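Local coordinates for tRNA (guanine(26)-N(2))-dimethyltransferase (Pyrococcus horikoshii, PDB 2DUL), which probably dimethylates the exocyclic N2 of guanine 26 in a number of tRNAs, with S-adenosyl-L-methionine as donor of the methyl groups, at residues Phe321-Thr324 and His325-Gly328; Tyr368-Phe371 and Ile372-Lys376; Ala220-Lys223 and Asp224-Phe227. All blocks are in the same frame, centred on the assembly; numbering follows the deposited sequence.

Interactions 1 and 2 are neighbours in the C-terminal part of the chain, their centres about 10 Å apart, and they share an apolar interface. Phe371 CE2 of interaction 2 lies 3.4 Å from Tyr322 CB of interaction 1, and Ile372 CD1 packs 3.5 Å from Ile327 CG2. Both are remote from the predicted S-adenosyl-L-methionine site. Interaction 3 comes earlier in the chain and sits near the centre of the molecule, about 20 Å from interaction 1 and 28 Å from interaction 2, centre to centre. The side chains of its Tyr221 and Tyr226 come within about 8 Å of those of Arg61 and Arg36, respectively, both predicted to bind that cofactor.

Interaction 1. Residues Phe321-Thr324 and His325-Gly328; sequences FYDT and HAIG
An aspartate N-cap joins Asp323 to Ala326 where strand 322-323 runs directly into helix 324-331. The carboxylate atom Asp323 OD1 accepts from Ala326 N at 2.9 Å along a nearly straight bond (176°), met on its anti side and from outside the carboxylate plane. With CG anti to the backbone N (chi1 -170°), the carboxylate folds over the first turn of the helix, where the N-H groups of the helix start would probably favour its charged form. The same residue also starts the helical ladder: Asp323 O accepts from Ile327 N at 2.9 Å, and Thr324 O follows with Gly328 N at 3.1 Å. Across the junction, Ile327 CD1 rests 3.6 Å from Tyr322 CB, coming obliquely to the tyrosine ring. Asp323 OD2 is bonded to Ser358 OG, and OD1 also receives a weak bond from Thr360 OG1. With an alanine here, Ala326 N would probably lose its acceptor and Ser358 OG its carboxylate partner, leaving the helix start uncapped. Backbone bonds from Tyr322 to Ile362 and from Thr324 to Thr360 tie this junction to the region of strand 361-364, while Ile327 packs on Phe371 and Ile375 of helix 368-375.

Interaction 2. Residues Tyr368-Phe371 and Ile372-Lys376; sequences YEVF and IETIK
Tyr368 and Ile372, one turn apart on helix 368-375, meet through a CH-pi contact: Ile372 CG1 sits over one face of the tyrosine ring, 3.6 Å from its centroid, while Ile372 CD1 reaches on toward the rim at CE1 and CZ. A second i to i+4 pair repeats the pattern on the same helix. Ile375 CG2 lies over a face of the Phe371 ring, 3.6 Å from the centroid and 3.4 Å from Phe371 CE2. Ile375 takes an unusual rotamer for a helix, with CG1 between the backbone N and the carbonyl carbon (chi1 65°), which leaves CG2 beside the N and turned back over that ring. Further out, the hydroxyl of Tyr368 is bonded to Thr256 O, which fixes the far end of its ring. Helix 338-347 packs Ile341 against both Phe371 and Ile375, and Leu331 of helix 324-331 touches Tyr368 and Ile372. The side chain of Thr374 touches Ala344 and Leu345 of helix 338-347, and its OG1 is also bonded to Gln348 NE2. Val370 O is gripped twice by this threonine: Thr374 N donates at 3.0 Å and Thr374 OG1 at 2.8 Å, from opposite faces of the carbonyl plane.

Interaction 3. Residues Ala220-Lys223 and Asp224-Phe227; sequences AYYK and DHYF
Tyr222, its CG anti to the backbone N (chi1 169°), lays its ring along the turn beside His225, and its hydroxyl ends at the turn backbone, where His225 N makes a weak, bent bond to Tyr222 OH at 2.9 Å. The ring of His225 lies beside the same hydroxyl, with ND1 3.1 Å from Tyr222 OH. Between the backbones, Lys223 N donates to Tyr226 O at 3.1 Å (163°). Its counterpart from Tyr226 N to Lys223 O is bent, and doubtful in detail because the place of that oxygen is less sure. Other polar groups find partners beyond the turn. Tyr222 O is bonded to His356 ND1, Asp224 OD1 forms a salt bridge with Arg31 NH2, and Ala220 O is bonded to a glycerol molecule, probably from the crystallisation liquor. These residues form the tight end of a beta hairpin, whose two-residue turn places both Asp224 and His225 in the left-handed region, close to a type I' turn. Strand 226-235 is inserted between strands 158-164 and 213-223 and runs antiparallel to both, the reversed hairpin of class I methyltransferases. On the sheet face of Tyr222 and Phe227, the rings form an edge-to-face pair, the tyrosine giving the edge, with centroids 5.1 Å apart and planes at 61°. Tyr222 CD1 comes within 3.7 Å of Phe227 CE2. Both rings touch Thr197 of helix 192-209. On the face of Lys223 and Tyr226, Lys223 CB lies over the tyrosine ring, 4.2 Å from its centroid, and this side is lined by Leu34 and Asn35 of helix 33-46. Tyr226 OH meets the Tyr221 ring at its edge, near the ring plane, and stands 3.5 Å from Tyr221 OH.

Interaction 1. Residues Phe321-Thr324 and His325-Gly328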
# COMPACT_ATOMS: atom_id res chain seq x y z
N PHE A 321 -2.09 -18.21 0.11
CA PHE A 321 -3.06 -18.89 -0.74
C PHE A 321 -2.40 -20.03 -1.49
O PHE A 321 -1.19 -20.25 -1.37
CB PHE A 321 -3.66 -17.89 -1.73
CG PHE A 321 -2.64 -17.23 -2.63
CD1 PHE A 321 -2.31 -17.79 -3.86
CD2 PHE A 321 -2.00 -16.05 -2.23
CE1 PHE A 321 -1.36 -17.17 -4.69
CE2 PHE A 321 -1.06 -15.43 -3.05
CZ PHE A 321 -0.74 -15.99 -4.29
N TYR A 322 -3.20 -20.77 -2.25
CA TYR A 322 -2.68 -21.88 -3.03
C TYR A 322 -2.83 -21.54 -4.51
O TYR A 322 -3.92 -21.23 -4.97
CB TYR A 322 -3.45 -23.17 -2.70
CG TYR A 322 -3.33 -23.59 -1.25
CD1 TYR A 322 -2.08 -23.84 -0.68
CD2 TYR A 322 -4.46 -23.70 -0.44
CE1 TYR A 322 -1.96 -24.18 0.67
CE2 TYR A 322 -4.35 -24.05 0.91
CZ TYR A 322 -3.10 -24.28 1.46
OH TYR A 322 -2.98 -24.61 2.79
N ASP A 323 -1.72 -21.59 -5.24
CA ASP A 323 -1.74 -21.29 -6.67
C ASP A 323 -1.93 -22.60 -7.42
O ASP A 323 -1.03 -23.43 -7.47
CB ASP A 323 -0.42 -20.62 -7.07
CG ASP A 323 -0.45 -20.07 -8.48
OD1 ASP A 323 -0.49 -20.87 -9.44
OD2 ASP A 323 -0.46 -18.82 -8.63
N THR A 324 -3.11 -22.78 -7.99
CA THR A 324 -3.44 -24.01 -8.71
C THR A 324 -2.43 -24.36 -9.80
O THR A 324 -2.08 -25.53 -9.98
CB THR A 324 -4.84 -23.92 -9.35
OG1 THR A 324 -5.81 -23.56 -8.35
CG2 THR A 324 -5.23 -25.26 -9.95
N HIS A 325 -1.97 -23.36 -10.53
CA HIS A 325 -1.01 -23.60 -11.60
C HIS A 325 0.35 -24.05 -11.05
O HIS A 325 0.85 -25.11 -11.42
CB HIS A 325 -0.84 -22.34 -12.44
CG HIS A 325 0.04 -22.53 -13.64
ND1 HIS A 325 1.42 -22.56 -13.55
CD2 HIS A 325 -0.26 -22.75 -14.94
CE1 HIS A 325 1.93 -22.79 -14.74
NE2 HIS A 325 0.94 -22.90 -15.61
N ALA A 326 0.94 -23.24 -10.17
CA ALA A 326 2.24 -23.57 -9.59
C ALA A 326 2.25 -24.91 -8.86
O ALA A 326 3.19 -25.69 -8.99
CB ALA A 326 2.69 -22.45 -8.65
N ILE A 327 1.20 -25.18 -8.08
CA ILE A 327 1.12 -26.43 -7.35
C ILE A 327 1.05 -27.60 -8.32
O ILE A 327 1.63 -28.66 -8.07
CB ILE A 327 -0.09 -26.45 -6.39
CG1 ILE A 327 0.13 -25.43 -5.27
CG2 ILE A 327 -0.27 -27.85 -5.81
CD1 ILE A 327 -0.99 -25.36 -4.24
N GLY A 328 0.33 -27.41 -9.42
CA GLY A 328 0.24 -28.46 -10.42
C GLY A 328 1.63 -28.79 -10.95
O GLY A 328 1.97 -29.97 -11.12

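Interaction 2. Residues Tyr368-Phe371 and Ile372-Lys376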
# COMPACT_ATOMS: atom_id res chain seq x y z
N TYR A 368 -4.22 -27.78 3.25
CA TYR A 368 -3.51 -28.07 2.01
C TYR A 368 -3.93 -29.40 1.38
O TYR A 368 -4.20 -29.47 0.18
CB TYR A 368 -2.00 -28.10 2.28
CG TYR A 368 -1.18 -28.57 1.09
CD1 TYR A 368 -0.91 -27.72 0.02
CD2 TYR A 368 -0.70 -29.87 1.04
CE1 TYR A 368 -0.16 -28.16 -1.08
CE2 TYR A 368 0.04 -30.33 -0.06
CZ TYR A 368 0.31 -29.47 -1.11
OH TYR A 368 1.03 -29.93 -2.19
N GLU A 369 -3.97 -30.46 2.17
CA GLU A 369 -4.34 -31.77 1.65
C GLU A 369 -5.74 -31.81 1.06
O GLU A 369 -5.99 -32.50 0.07
CB GLU A 369 -4.21 -32.84 2.73
CG GLU A 369 -2.79 -33.05 3.24
CD GLU A 369 -1.79 -33.39 2.14
OE1 GLU A 369 -2.18 -33.99 1.11
OE2 GLU A 369 -0.59 -33.08 2.32
N VAL A 370 -6.67 -31.07 1.66
CA VAL A 370 -8.03 -31.03 1.14
C VAL A 370 -8.02 -30.29 -0.20
O VAL A 370 -8.72 -30.66 -1.13
CB VAL A 370 -8.99 -30.32 2.11
CG1 VAL A 370 -10.33 -30.07 1.42
CG2 VAL A 370 -9.19 -31.18 3.35
N PHE A 371 -7.22 -29.23 -0.28
CA PHE A 371 -7.12 -28.45 -1.51
C PHE A 371 -6.61 -29.33 -2.65
O PHE A 371 -7.18 -29.34 -3.74
CB PHE A 371 -6.17 -27.26 -1.33
CG PHE A 371 -6.09 -26.36 -2.54
CD1 PHE A 371 -7.09 -25.42 -2.78
CD2 PHE A 371 -5.03 -26.47 -3.43
CE1 PHE A 371 -7.03 -24.59 -3.91
CE2 PHE A 371 -4.96 -25.65 -4.56
CZ PHE A 371 -5.95 -24.70 -4.80
N ILE A 372 -5.54 -30.08 -2.38
CA ILE A 372 -4.93 -30.95 -3.38
C ILE A 372 -5.91 -32.01 -3.88
O ILE A 372 -5.99 -32.27 -5.09
CB ILE A 372 -3.68 -31.66 -2.81
CG1 ILE A 372 -2.63 -30.62 -2.42
CG2 ILE A 372 -3.11 -32.63 -3.84
CD1 ILE A 372 -2.26 -29.67 -3.53
N GLU A 373 -6.64 -32.62 -2.96
CA GLU A 373 -7.60 -33.64 -3.34
C GLU A 373 -8.69 -33.01 -4.20
O GLU A 373 -9.23 -33.66 -5.10
CB GLU A 373 -8.22 -34.29 -2.10
CG GLU A 373 -9.16 -35.45 -2.42
CD GLU A 373 -9.61 -36.21 -1.17
OE1 GLU A 373 -10.33 -35.62 -0.34
OE2 GLU A 373 -9.23 -37.39 -1.03
N THR A 374 -8.99 -31.75 -3.94
CA THR A 374 -10.02 -31.04 -4.70
C THR A 374 -9.57 -30.58 -6.08
O THR A 374 -10.37 -30.55 -7.02
CB THR A 374 -10.52 -29.81 -3.93
OG1 THR A 374 -11.00 -30.22 -2.64
CG2 THR A 374 -11.65 -29.13 -4.69
N ILE A 375 -8.31 -30.20 -6.23
CA ILE A 375 -7.83 -29.72 -7.53
C ILE A 375 -7.47 -30.86 -8.49
O ILE A 375 -7.45 -30.65 -9.70
CB ILE A 375 -6.61 -28.79 -7.40
CG1 ILE A 375 -5.40 -29.56 -6.85
CG2 ILE A 375 -6.95 -27.60 -6.52
CD1 ILE A 375 -4.16 -28.69 -6.68
N LYS A 376 -7.19 -32.04 -7.94
CA LYS A 376 -6.84 -33.20 -8.75
C LYS A 376 -7.84 -33.40 -9.88
O LYS A 376 -8.99 -33.73 -9.63
CB LYS A 376 -6.81 -34.46 -7.88
CG LYS A 376 -5.55 -34.63 -7.05
CD LYS A 376 -4.38 -35.10 -7.90
CE LYS A 376 -4.62 -36.48 -8.48
NZ LYS A 376 -3.45 -36.99 -9.25

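Interaction 3. Residues Ala220-Lys223 and Asp224-Phe227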
# COMPACT_ATOMS: atom_id res chain seq x y z
N ALA A 220 -3.91 -3.06 2.32
CA ALA A 220 -2.59 -3.31 1.75
C ALA A 220 -2.82 -4.23 0.58
O ALA A 220 -3.55 -5.22 0.69
CB ALA A 220 -1.68 -3.96 2.78
N TYR A 221 -2.20 -3.92 -0.56
CA TYR A 221 -2.40 -4.72 -1.74
C TYR A 221 -1.25 -4.63 -2.72
O TYR A 221 -0.34 -3.81 -2.57
CB TYR A 221 -3.71 -4.29 -2.43
CG TYR A 221 -3.68 -2.87 -2.98
CD1 TYR A 221 -3.22 -2.62 -4.27
CD2 TYR A 221 -4.10 -1.79 -2.21
CE1 TYR A 221 -3.19 -1.33 -4.79
CE2 TYR A 221 -4.07 -0.48 -2.72
CZ TYR A 221 -3.61 -0.26 -4.01
OH TYR A 221 -3.58 1.01 -4.53
N TYR A 222 -1.28 -5.50 -3.73
CA TYR A 222 -0.27 -5.54 -4.77
C TYR A 222 -0.98 -5.22 -6.09
O TYR A 222 -2.11 -5.66 -6.31
CB TYR A 222 0.36 -6.93 -4.87
CG TYR A 222 1.21 -7.10 -6.10
CD1 TYR A 222 2.52 -6.62 -6.14
CD2 TYR A 222 0.69 -7.70 -7.25
CE1 TYR A 222 3.29 -6.72 -7.29
CE2 TYR A 222 1.45 -7.80 -8.41
CZ TYR A 222 2.75 -7.31 -8.43
OH TYR A 222 3.50 -7.40 -9.57
N LYS A 223 -0.31 -4.47 -6.96
CA LYS A 223 -0.89 -4.13 -8.25
C LYS A 223 0.17 -3.69 -9.25
O LYS A 223 0.91 -2.74 -9.01
CB LYS A 223 -1.93 -3.01 -8.10
CG LYS A 223 -2.70 -2.68 -9.38
CD LYS A 223 -3.64 -3.81 -9.76
CE LYS A 223 -4.57 -3.42 -10.90
NZ LYS A 223 -3.84 -3.28 -12.19
N ASP A 224 0.23 -4.40 -10.37
CA ASP A 224 1.16 -4.10 -11.44
C ASP A 224 2.56 -3.71 -10.98
O ASP A 224 3.03 -2.61 -11.24
CB ASP A 224 0.58 -2.99 -12.32
CG ASP A 224 1.21 -2.95 -13.70
OD1 ASP A 224 0.99 -1.97 -14.44
OD2 ASP A 224 1.92 -3.91 -14.06
N HIS A 225 3.20 -4.63 -10.27
CA HIS A 225 4.56 -4.44 -9.79
C HIS A 225 4.82 -3.34 -8.76
O HIS A 225 5.93 -2.80 -8.69
CB HIS A 225 5.49 -4.27 -10.99
CG HIS A 225 5.45 -5.43 -11.93
ND1 HIS A 225 5.74 -6.72 -11.53
CD2 HIS A 225 5.13 -5.51 -13.24
CE1 HIS A 225 5.60 -7.54 -12.56
NE2 HIS A 225 5.23 -6.83 -13.61
N TYR A 226 3.81 -3.00 -7.98
CA TYR A 226 4.01 -2.02 -6.92
C TYR A 226 3.23 -2.49 -5.70
O TYR A 226 2.17 -3.09 -5.82
CB TYR A 226 3.63 -0.60 -7.37
CG TYR A 226 2.16 -0.24 -7.43
CD1 TYR A 226 1.41 -0.09 -6.26
CD2 TYR A 226 1.55 0.03 -8.65
CE1 TYR A 226 0.08 0.33 -6.31
CE2 TYR A 226 0.21 0.45 -8.72
CZ TYR A 226 -0.52 0.60 -7.54
OH TYR A 226 -1.83 1.03 -7.59
N PHE A 227 3.80 -2.24 -4.53
CA PHE A 227 3.19 -2.65 -3.27
C PHE A 227 2.67 -1.43 -2.55
O PHE A 227 3.37 -0.41 -2.46
CB PHE A 227 4.22 -3.40 -2.43
CG PHE A 227 4.84 -4.57 -3.14
CD1 PHE A 227 5.77 -4.37 -4.16
CD2 PHE A 227 4.48 -5.88 -2.81
CE1 PHE A 227 6.33 -5.45 -4.84
CE2 PHE A 227 5.03 -6.96 -3.49
CZ PHE A 227 5.97 -6.75 -4.50